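Delta-1-pyrroline-5-carboxylate dehydrogenase, mitochondrial (Mus musculus, PDB 4E3X) oxidises L-glutamate gamma-semialdehyde, the open form of delta-1-pyrroline-5-carboxylate, to L-glutamate with NAD+, the second step of mitochondrial proline breakdown. Local coordinates at residues B[163-168]-B[511-516]; B[35-40]-B[158-163]; B[174-179]-B[533-538]. One frame throughout, in Å; residues are numbered along the deposited sequence.

How the interactions relate
Helix 155-180 takes part in all three contacts, and its partners come from both ends of the chain. From the N terminus, interaction 2 comes first: loop 35-40 returns to 158-163 near the start of the helix, closing a loop of 117 residues. Interactions 1 and 3 open one after the other along the helix, at 163-168 and 174-179, and close in the same order at 511-516 and 533-538, so their loops cross. Interactions 1 and 2 share Ala163 and touch through Asp168 and Glu35. Interactions 1 and 3 meet through a Gly516-Gly533 backbone bond, whereas 2 and 3 stay about 12 Å apart at their nearest atoms.

Interaction 1: B[163-168]-B[511-516]; sequences AAELID and TGSVVG. With PRO (proline), chain K.
Val515 lies against Asp168 in the apolar part of this contact, their CB atoms 3.5 Å apart. Val515 CG2 also touches Glu165 CG, the two side chains crossing at about a right angle.

No direct hydrogen bond joins 163-168 to 511-516; two waters make the polar links. One donates to Asp168 OD2 at 2.8 Å and accepts from Val515 N. The same carboxylate is held by Glu35 N on OD1 and Asn34 ND2 on OD2, which would favour its charged form. A second water donates both to Glu165 OE2, at 2.7 Å, and to Ser513 OG. Glu165 carries OE2 this far because CG stands anti to the backbone N (chi1 -169°) and the chain runs on extended.

Segment 511-516, part of the loop between strands 503-506 and 523-524, holds the carboxylate of the bound proline, consistent with the family's aldehyde anchor loop, which binds the substrate carboxylate. Ser513 is a substrate-binding residue, its side chain about 9 Å from that of the nucleophile Cys348.

Backbone amides grip the ligand carboxylate. Gly512 N donates to proline OXT in a nearly straight bond (2.9 Å, 175°). The bond from Ser513 N to proline O, at 3.0 Å, is slightly bent. Ser513 OG donates to that same proline O at 3.0 Å, and Ser349 OG adds another bond to the ligand. On the helix side, Glu165 OE2 lies 3.7 Å from the proline N.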
loop_
_atom_site.group_PDB
_atom_site.type_symbol
_atom_site.label_atom_id
_atom_site.label_comp_id
_atom_site.label_asym_id
_atom_site.label_seq_id
_atom_site.Cartn_x
_atom_site.Cartn_y
_atom_site.Cartn_z
ATOM N N ALA B 163 17.561 16.255 15.325
ATOM C CA ALA B 163 18.304 15.206 15.992
ATOM C C ALA B 163 17.399 13.999 16.233
ATOM O O ALA B 163 17.413 13.060 15.453
ATOM C CB ALA B 163 18.927 15.710 17.289
ATOM N N ALA B 164 16.586 14.037 17.284
ATOM C CA ALA B 164 15.908 12.829 17.745
ATOM C C ALA B 164 15.052 12.126 16.697
ATOM O O ALA B 164 15.248 10.946 16.450
ATOM C CB ALA B 164 15.088 13.107 18.982
ATOM N N GLU B 165 14.117 12.831 16.069
ATOM C CA GLU B 165 13.228 12.156 15.131
ATOM C C GLU B 165 13.972 11.620 13.912
ATOM O O GLU B 165 13.716 10.504 13.475
ATOM C CB GLU B 165 12.081 13.063 14.691
ATOM C CG GLU B 165 11.009 12.299 13.938
ATOM C CD GLU B 165 9.763 13.121 13.699
ATOM O OE1 GLU B 165 9.889 14.347 13.500
ATOM O OE2 GLU B 165 8.656 12.542 13.717
ATOM N N LEU B 166 14.883 12.420 13.366
ATOM C CA LEU B 166 15.635 12.009 12.184
ATOM C C LEU B 166 16.514 10.793 12.486
ATOM O O LEU B 166 16.530 9.807 11.744
ATOM C CB LEU B 166 16.487 13.174 11.682
ATOM C CG LEU B 166 17.350 12.838 10.466
ATOM C CD1 LEU B 166 16.504 12.247 9.350
ATOM C CD2 LEU B 166 18.065 14.090 9.989
ATOM N N ILE B 167 17.232 10.872 13.597
ATOM C CA ILE B 167 18.046 9.759 14.054
ATOM C C ILE B 167 17.188 8.502 14.253
ATOM O O ILE B 167 17.556 7.407 13.809
ATOM C CB ILE B 167 18.773 10.127 15.363
ATOM C CG1 ILE B 167 19.881 11.154 15.092
ATOM C CG2 ILE B 167 19.353 8.897 16.041
ATOM C CD1 ILE B 167 20.350 11.865 16.360
ATOM N N ASP B 168 16.029 8.668 14.883
ATOM C CA ASP B 168 15.131 7.535 15.111
ATOM C C ASP B 168 14.595 6.940 13.802
ATOM O O ASP B 168 14.507 5.718 13.673
ATOM C CB ASP B 168 13.960 7.922 16.017
ATOM C CG ASP B 168 14.369 8.137 17.478
ATOM O OD1 ASP B 168 15.495 7.774 17.862
ATOM O OD2 ASP B 168 13.533 8.663 18.248
ATOM N N THR B 511 0.514 16.754 19.769
ATOM C CA THR B 511 1.770 16.813 19.017
ATOM C C THR B 511 2.822 15.917 19.648
ATOM O O THR B 511 2.635 15.410 20.750
ATOM C CB THR B 511 2.346 18.233 19.007
ATOM O OG1 THR B 511 2.564 18.664 20.355
ATOM C CG2 THR B 511 1.408 19.194 18.307
ATOM N N GLY B 512 3.936 15.731 18.947
ATOM C CA GLY B 512 5.103 15.091 19.525
ATOM C C GLY B 512 5.147 13.580 19.440
ATOM O O GLY B 512 5.652 12.926 20.351
ATOM N N SER B 513 4.634 13.018 18.352
ATOM C CA SER B 513 4.769 11.583 18.152
ATOM C C SER B 513 6.245 11.195 18.131
ATOM O O SER B 513 7.103 11.945 17.657
ATOM C CB SER B 513 4.094 11.137 16.858
ATOM O OG SER B 513 4.750 11.691 15.728
ATOM N N VAL B 514 6.529 10.018 18.667
ATOM C CA VAL B 514 7.887 9.516 18.741
ATOM C C VAL B 514 8.002 8.229 17.929
ATOM O O VAL B 514 7.177 7.321 18.047
ATOM C CB VAL B 514 8.291 9.287 20.207
ATOM C CG1 VAL B 514 9.636 8.576 20.292
ATOM C CG2 VAL B 514 8.342 10.620 20.949
ATOM N N VAL B 515 9.027 8.164 17.090
ATOM C CA VAL B 515 9.258 7.009 16.232
ATOM C C VAL B 515 9.325 5.721 17.055
ATOM O O VAL B 515 9.962 5.675 18.111
ATOM C CB VAL B 515 10.546 7.201 15.412
ATOM C CG1 VAL B 515 10.955 5.915 14.711
ATOM C CG2 VAL B 515 10.355 8.325 14.411
ATOM N N GLY B 516 8.637 4.684 16.585
ATOM C CA GLY B 516 8.632 3.408 17.277
ATOM C C GLY B 516 7.657 3.348 18.440
ATOM O O GLY B 516 7.432 2.283 19.006
HETATM N N PRO K . 5.292 13.977 13.841
HETATM C CA PRO K . 5.082 15.345 14.316
HETATM C C PRO K . 4.190 15.405 15.551
HETATM O O PRO K . 3.559 14.420 15.952
HETATM C CB PRO K . 4.393 16.011 13.126
HETATM C CG PRO K . 5.012 15.338 11.951
HETATM C CD PRO K . 5.258 13.901 12.369
HETATM O OXT PRO K . 4.088 16.458 16.184
HETATM O O HOH W 1 6.889 10.605 14.262
HETATM O O HOH W 2 11.233 10.085 17.385
#

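Interaction 2: B[35-40]-B[158-163]; sequences EPILAF and AEIDAA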
loop_
_atom_site.group_PDB
_atom_site.type_symbol
_atom_site.label_atom_id
_atom_site.label_comp_id
_atom_site.label_asym_id
_atom_site.label_seq_id
_atom_site.Cartn_x
_atom_site.Cartn_y
_atom_site.Cartn_z
ATOM N N GLU B 35 16.642 7.812 20.421
ATOM C CA GLU B 35 17.693 8.770 20.738
ATOM C C GLU B 35 17.258 9.644 21.913
ATOM O O GLU B 35 16.201 10.266 21.870
ATOM C CB GLU B 35 17.980 9.643 19.518
ATOM C CG GLU B 35 19.054 10.693 19.758
ATOM C CD GLU B 35 20.461 10.115 19.825
ATOM O OE1 GLU B 35 20.649 8.917 19.515
ATOM O OE2 GLU B 35 21.391 10.871 20.180
ATOM N N PRO B 36 18.057 9.672 22.992
ATOM C CA PRO B 36 17.659 10.509 24.131
ATOM C C PRO B 36 17.632 12.002 23.806
ATOM O O PRO B 36 18.486 12.511 23.080
ATOM C CB PRO B 36 18.742 10.215 25.179
ATOM C CG PRO B 36 19.234 8.834 24.835
ATOM C CD PRO B 36 19.196 8.795 23.324
ATOM N N ILE B 37 16.631 12.689 24.344
ATOM C CA ILE B 37 16.503 14.133 24.200
ATOM C C ILE B 37 17.418 14.823 25.202
ATOM O O ILE B 37 17.364 14.538 26.401
ATOM C CB ILE B 37 15.046 14.574 24.446
ATOM C CG1 ILE B 37 14.120 13.930 23.421
ATOM C CG2 ILE B 37 14.922 16.081 24.368
ATOM C CD1 ILE B 37 14.368 14.444 22.047
ATOM N N LEU B 38 18.273 15.714 24.708
ATOM C CA LEU B 38 19.215 16.420 25.575
ATOM C C LEU B 38 18.559 17.632 26.227
ATOM O O LEU B 38 17.563 18.149 25.723
ATOM C CB LEU B 38 20.454 16.851 24.786
ATOM C CG LEU B 38 21.153 15.747 23.990
ATOM C CD1 LEU B 38 22.412 16.275 23.311
ATOM C CD2 LEU B 38 21.482 14.560 24.881
ATOM N N ALA B 39 19.129 18.086 27.339
ATOM C CA ALA B 39 18.511 19.145 28.144
ATOM C C ALA B 39 19.007 20.557 27.827
ATOM O O ALA B 39 18.291 21.528 28.064
ATOM C CB ALA B 39 18.688 18.853 29.630
ATOM N N PHE B 40 20.234 20.670 27.322
ATOM C CA PHE B 40 20.843 21.962 26.998
ATOM C C PHE B 40 20.886 22.920 28.186
ATOM O O PHE B 40 20.754 24.132 28.022
ATOM C CB PHE B 40 20.148 22.614 25.794
ATOM C CG PHE B 40 20.227 21.786 24.544
ATOM C CD1 PHE B 40 21.235 21.991 23.617
ATOM C CD2 PHE B 40 19.309 20.778 24.312
ATOM C CE1 PHE B 40 21.313 21.207 22.480
ATOM C CE2 PHE B 40 19.386 19.996 23.182
ATOM C CZ PHE B 40 20.389 20.210 22.266
ATOM N N ALA B 158 14.107 22.108 17.625
ATOM C CA ALA B 158 15.122 21.599 16.711
ATOM C C ALA B 158 15.628 20.239 17.193
ATOM O O ALA B 158 15.806 19.313 16.402
ATOM C CB ALA B 158 16.257 22.581 16.600
ATOM N N GLU B 159 15.843 20.125 18.500
ATOM C CA GLU B 159 16.358 18.900 19.105
ATOM C C GLU B 159 15.459 17.694 18.868
ATOM O O GLU B 159 15.943 16.620 18.512
ATOM C CB GLU B 159 16.597 19.102 20.606
ATOM C CG GLU B 159 16.737 17.821 21.413
ATOM C CD GLU B 159 18.078 17.116 21.239
ATOM O OE1 GLU B 159 18.908 17.554 20.411
ATOM O OE2 GLU B 159 18.298 16.115 21.949
ATOM N N ILE B 160 14.156 17.859 19.061
ATOM C CA ILE B 160 13.251 16.731 18.870
ATOM C C ILE B 160 13.074 16.347 17.406
ATOM O O ILE B 160 12.642 15.236 17.117
ATOM C CB ILE B 160 11.873 16.938 19.536
ATOM C CG1 ILE B 160 11.069 18.035 18.836
ATOM C CG2 ILE B 160 12.035 17.211 21.028
ATOM C CD1 ILE B 160 9.691 18.260 19.447
ATOM N N ASP B 161 13.438 17.260 16.506
ATOM C CA ASP B 161 13.249 17.094 15.068
ATOM C C ASP B 161 14.545 16.660 14.369
ATOM O O ASP B 161 14.701 15.491 13.997
ATOM C CB ASP B 161 12.719 18.420 14.487
ATOM C CG ASP B 161 12.736 18.472 12.960
ATOM O OD1 ASP B 161 12.808 17.407 12.316
ATOM O OD2 ASP B 161 12.672 19.597 12.407
ATOM N N ALA B 162 15.464 17.607 14.175
ATOM C CA ALA B 162 16.666 17.367 13.372
ATOM C C ALA B 162 17.599 16.351 14.002
ATOM O O ALA B 162 18.362 15.682 13.306
ATOM C CB ALA B 162 17.405 18.669 13.115
ATOM N N ALA B 163 17.561 16.255 15.325
ATOM C CA ALA B 163 18.304 15.206 15.992
ATOM C C ALA B 163 17.399 13.999 16.233
ATOM O O ALA B 163 17.413 13.060 15.453
ATOM C CB ALA B 163 18.927 15.710 17.289
#
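Leu38 N donates to Glu159 OE2 across 2.8 Å in a nearly straight bond. The amide reaches the oxygen from above the carboxylate plane, 38° out of it. Glu159 OE2 also lies 3.5 Å from Leu38 CG. Glu159 OE1 sits at the edge of the Phe40 ring, 3.6 Å from Phe40 CZ, with the ring and carboxylate planes 79° apart. Glu159 reaches both groups through a bend at chi2 (75°), which turns the carboxylate between Leu38 and Phe40.

Beside this polar centre, Ile37 CG2 meets Glu159 CG at 3.9 Å as the two side chains slide past each other in opposite directions. Ile37 CD1 packs on Ile160 CG2 at 3.8 Å, and Ile37 also touches Ala164, one turn beyond Ile160.

In the next shell, Arg140 of helix 140-151 forms salt bridges with Glu159 OE2 and Glu35 OE2, while Glu46 accepts a hydrogen bond from Phe40 N. Through Arg140 the N-terminal loop is tied to helix 140-151, and the Leu38-Glu159 bond joins it to helix 155-180 near its first turns.

Glu35 OE2 and Glu159 OE2 are 6.3 Å apart; Arg140, bridging the two, probably keeps both glutamates charged. OE2 of buried Glu159 thus has an ionic partner as well as the Leu38 amide.

Interaction 3: B[174-179]-B[533-538]; sequences AKFAVE and GGPHYI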
loop_
_atom_site.group_PDB
_atom_site.type_symbol
_atom_site.label_atom_id
_atom_site.label_comp_id
_atom_site.label_asym_id
_atom_site.label_seq_id
_atom_site.Cartn_x
_atom_site.Cartn_y
_atom_site.Cartn_z
ATOM N N ALA B 174 16.078 1.132 9.682
ATOM C CA ALA B 174 17.120 0.129 9.463
ATOM C C ALA B 174 16.766 -1.189 10.155
ATOM O O ALA B 174 16.886 -2.260 9.560
ATOM C CB ALA B 174 18.465 0.637 9.942
ATOM N N LYS B 175 16.331 -1.117 11.413
ATOM C CA LYS B 175 15.891 -2.319 12.115
ATOM C C LYS B 175 14.737 -3.002 11.390
ATOM O O LYS B 175 14.783 -4.207 11.145
ATOM C CB LYS B 175 15.478 -1.992 13.554
ATOM C CG LYS B 175 14.857 -3.169 14.304
ATOM C CD LYS B 175 14.231 -2.732 15.622
ATOM C CE LYS B 175 13.594 -3.910 16.354
ATOM N NZ LYS B 175 14.617 -4.904 16.794
ATOM N N PHE B 176 13.712 -2.230 11.031
ATOM C CA PHE B 176 12.539 -2.797 10.378
ATOM C C PHE B 176 12.927 -3.480 9.065
ATOM O O PHE B 176 12.436 -4.564 8.747
ATOM C CB PHE B 176 11.491 -1.712 10.112
ATOM C CG PHE B 176 10.936 -1.060 11.358
ATOM C CD1 PHE B 176 10.782 -1.775 12.534
ATOM C CD2 PHE B 176 10.565 0.278 11.340
ATOM C CE1 PHE B 176 10.259 -1.161 13.672
ATOM C CE2 PHE B 176 10.044 0.895 12.462
ATOM C CZ PHE B 176 9.905 0.179 13.632
ATOM N N ALA B 177 13.826 -2.854 8.316
ATOM C CA ALA B 177 14.246 -3.388 7.018
ATOM C C ALA B 177 15.108 -4.649 7.132
ATOM O O ALA B 177 14.894 -5.624 6.407
ATOM C CB ALA B 177 14.962 -2.327 6.217
ATOM N N VAL B 178 16.083 -4.632 8.035
ATOM C CA VAL B 178 16.924 -5.803 8.231
ATOM C C VAL B 178 16.076 -6.991 8.695
ATOM O O VAL B 178 16.245 -8.122 8.220
ATOM C CB VAL B 178 18.069 -5.503 9.228
ATOM C CG1 VAL B 178 18.689 -6.790 9.767
ATOM C CG2 VAL B 178 19.119 -4.607 8.571
ATOM N N GLU B 179 15.129 -6.728 9.590
ATOM C CA GLU B 179 14.324 -7.800 10.152
ATOM C C GLU B 179 13.229 -8.264 9.191
ATOM O O GLU B 179 12.813 -9.415 9.259
ATOM C CB GLU B 179 13.797 -7.403 11.535
ATOM C CG GLU B 179 14.960 -7.213 12.519
ATOM C CD GLU B 179 14.553 -6.844 13.934
ATOM O OE1 GLU B 179 13.346 -6.691 14.215
ATOM O OE2 GLU B 179 15.466 -6.695 14.773
ATOM N N GLY B 533 7.323 5.846 10.982
ATOM C CA GLY B 533 7.562 5.704 12.404
ATOM C C GLY B 533 7.158 4.337 12.924
ATOM O O GLY B 533 7.495 3.965 14.053
ATOM N N GLY B 534 6.417 3.587 12.110
ATOM C CA GLY B 534 6.066 2.217 12.438
ATOM C C GLY B 534 6.725 1.208 11.517
ATOM O O GLY B 534 7.405 1.576 10.559
ATOM N N PRO B 535 6.500 -0.080 11.788
ATOM C CA PRO B 535 7.212 -1.179 11.135
ATOM C C PRO B 535 6.726 -1.493 9.718
ATOM O O PRO B 535 7.368 -2.273 9.020
ATOM C CB PRO B 535 6.931 -2.361 12.070
ATOM C CG PRO B 535 5.587 -2.044 12.652
ATOM C CD PRO B 535 5.591 -0.557 12.850
ATOM N N HIS B 536 5.618 -0.901 9.296
ATOM C CA HIS B 536 5.024 -1.261 8.011
ATOM C C HIS B 536 5.284 -0.257 6.896
ATOM O O HIS B 536 5.077 -0.557 5.719
ATOM C CB HIS B 536 3.519 -1.465 8.178
ATOM C CG HIS B 536 3.170 -2.481 9.213
ATOM N ND1 HIS B 536 2.371 -2.193 10.297
ATOM C CD2 HIS B 536 3.520 -3.782 9.336
ATOM C CE1 HIS B 536 2.246 -3.273 11.045
ATOM N NE2 HIS B 536 2.933 -4.252 10.484
ATOM N N TYR B 537 5.717 0.943 7.267
ATOM C CA TYR B 537 5.955 2.009 6.293
ATOM C C TYR B 537 6.863 1.573 5.146
ATOM O O TYR B 537 6.580 1.875 3.982
ATOM C CB TYR B 537 6.569 3.194 7.018
ATOM C CG TYR B 537 6.855 4.414 6.175
ATOM C CD1 TYR B 537 5.819 5.154 5.617
ATOM C CD2 TYR B 537 8.158 4.855 5.983
ATOM C CE1 TYR B 537 6.074 6.293 4.876
ATOM C CE2 TYR B 537 8.427 5.994 5.240
ATOM C CZ TYR B 537 7.379 6.714 4.696
ATOM O OH TYR B 537 7.642 7.857 3.970
ATOM N N ILE B 538 7.938 0.858 5.466
ATOM C CA ILE B 538 8.908 0.457 4.450
ATOM C C ILE B 538 8.302 -0.465 3.393
ATOM O O ILE B 538 8.818 -0.551 2.278
ATOM C CB ILE B 538 10.167 -0.210 5.047
ATOM C CG1 ILE B 538 9.771 -1.346 5.994
ATOM C CG2 ILE B 538 11.058 0.826 5.730
ATOM C CD1 ILE B 538 10.935 -2.214 6.406
#
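Glu179 OE2 is gripped by two donors, Lys175 NZ and the backbone Leu30 N. Lys175 NZ makes a salt bridge to Glu179 OE2 at 2.8 Å, on the syn side and 25° out of the carboxylate plane. NZ also donates to Leu30 O, so this pair on helix 155-180 holds both backbone polar atoms of Leu30.

One turn of the same helix meets 533-538 through Phe176. Pro535 CA stands over the centre of the Phe176 ring, 3.6 Å from the centroid and only 7° off the ring normal, a clear CH-pi contact. Pro535 CB lies further along, 3.9 Å from Phe176 CE1. The Gly534 carbonyl comes obliquely to the ring, Gly534 O lying 3.3 Å from Phe176 CE2, and the Gly533 O lies more distantly at the edge.

In the aldehyde dehydrogenase fold this joins the long helix 155-180 to the loop between strand 523-524 and strand 542-550. Gly533 also bonds through its backbone to Gly516 of the substrate-pocket loop, and Pro535 packs on Glu183 of the second subunit, so the contact borders the dimer interface.

Ile538 forms the other apolar patch. Its CG1 is placed between the backbone N and the carbonyl carbon (chi1 52°), and with chi2 extended Ile538 CD1 reaches the helix backbone, 3.5 Å from Ala177 N. Ile538 CD1 also lies 3.8 Å from Phe176 CB and packs on Ala177 CB.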